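PDB 6VAW: galactose-binding lectin from Arachis hypogaea, which binds D-galactose and galactose-bearing glycans as a homotetrameric legume lectin that carries calcium and manganese ions. Local coordinates for residues Gln33-Asn36 and Asn41-Gly44. Residues are numbered along the deposited sequence; the frame is centred on the assembly and turned at random.
Sequences QLTN and NSVG
Ser42 reaches across to the backbone of Asn36, and a single hydroxyl does most of the polar work between 33-36 and 41-44. The amide N of Asn36 donates to Ser42 OG over 2.9 Å, and the bond is nearly straight, at 171°. Ser42 holds its OG anti to its own backbone N (chi1 176°), which extends the hydroxyl toward the loop. That same oxygen is also hydrogen-bonded to Asp23 OD2, a carboxylate oxygen that takes the amide of Val43 as well, so the hydroxyl oxygen is held between the Asn36 amide and the Asp23 carboxylate. Thr35 meets the hydroxyl with its carbon side: CB lies 3.5 Å from Ser42 OG and the methyl CG2 follows at 3.9 Å. Its OG1 is hydrogen-bonded to His218 ND1 of strand 217-229.

At the other end the two segments meet mainly through backbone atoms. Gly44 CA makes a CA-H...O contact of 3.1 Å with Leu34 O, with an angle of 157° at the hydrogen. Leu34 adds its methyl CD2, 3.5 Å from Gly44 O.

The contact thus illustrates a loop closing onto the start of the strand it leads into. Within the legume lectin sandwich, 33-36 leaves strand 32-33 of one sheet, beside strand 217-229, while 41-44 enters strand 43-53 of the other; Leu34 and Thr35 also rest on Ala208 of strand 201-209, next to strand 43-53 in that second sheet.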
loop_
_atom_site.group_PDB
_atom_site.type_symbol
_atom_site.label_atom_id
_atom_site.label_comp_id
_atom_site.label_asym_id
_atom_site.label_seq_id
_atom_site.Cartn_x
_atom_site.Cartn_y
_atom_site.Cartn_z
ATOM N N GLN A 33 14.990 11.569 18.026
ATOM C CA GLN A 33 15.857 12.713 18.346
ATOM C C GLN A 33 17.279 12.281 18.000
ATOM O O GLN A 33 17.770 11.310 18.573
ATOM C CB GLN A 33 15.711 13.135 19.823
ATOM C CG GLN A 33 16.511 14.389 20.111
ATOM C CD GLN A 33 16.393 14.874 21.527
ATOM O OE1 GLN A 33 17.408 15.116 22.193
ATOM N NE2 GLN A 33 15.162 15.095 21.990
ATOM N N LEU A 34 17.923 12.955 17.033
ATOM C CA LEU A 34 19.215 12.484 16.557
ATOM C C LEU A 34 20.403 12.879 17.397
ATOM O O LEU A 34 21.315 12.070 17.505
ATOM C CB LEU A 34 19.461 12.922 15.130
ATOM C CG LEU A 34 18.598 12.199 14.055
ATOM C CD1 LEU A 34 18.528 12.992 12.779
ATOM C CD2 LEU A 34 19.099 10.777 13.787
ATOM N N THR A 35 20.440 14.096 17.937
ATOM C CA THR A 35 21.608 14.495 18.736
ATOM C C THR A 35 21.306 14.604 20.241
ATOM O O THR A 35 20.154 14.751 20.658
ATOM C CB THR A 35 22.209 15.802 18.220
ATOM O OG1 THR A 35 21.224 16.835 18.237
ATOM C CG2 THR A 35 22.799 15.661 16.824
ATOM N N ASN A 36 22.379 14.509 21.055
ATOM C CA ASN A 36 22.303 14.623 22.515
ATOM C C ASN A 36 22.725 16.049 22.859
ATOM O O ASN A 36 23.857 16.447 22.572
ATOM C CB ASN A 36 23.180 13.567 23.175
ATOM C CG ASN A 36 23.184 13.599 24.690
ATOM O OD1 ASN A 36 23.183 14.661 25.336
ATOM N ND2 ASN A 36 23.256 12.422 25.281
ATOM N N ASN A 41 30.235 17.773 20.188
ATOM C CA ASN A 41 30.379 17.137 18.858
ATOM C C ASN A 41 29.465 15.910 18.715
ATOM O O ASN A 41 29.883 14.881 18.183
ATOM C CB ASN A 41 31.861 16.759 18.595
ATOM C CG ASN A 41 32.819 17.928 18.536
ATOM O OD1 ASN A 41 34.045 17.771 18.520
ATOM N ND2 ASN A 41 32.298 19.126 18.433
ATOM N N SER A 42 28.228 16.015 19.224
ATOM C CA SER A 42 27.244 14.945 19.176
ATOM C C SER A 42 26.870 14.591 17.719
ATOM O O SER A 42 26.784 15.479 16.875
ATOM C CB SER A 42 25.985 15.337 19.946
ATOM O OG SER A 42 24.981 14.346 19.842
ATOM N N VAL A 43 26.760 13.294 17.435
ATOM C CA VAL A 43 26.375 12.752 16.127
ATOM C C VAL A 43 25.414 11.594 16.381
ATOM O O VAL A 43 25.702 10.702 17.185
ATOM C CB VAL A 43 27.566 12.306 15.228
ATOM C CG1 VAL A 43 27.063 11.650 13.939
ATOM C CG2 VAL A 43 28.504 13.458 14.902
ATOM N N GLY A 44 24.298 11.616 15.672
ATOM C CA GLY A 44 23.287 10.566 15.709
ATOM C C GLY A 44 22.765 10.292 14.313
ATOM O O GLY A 44 22.579 11.226 13.534
#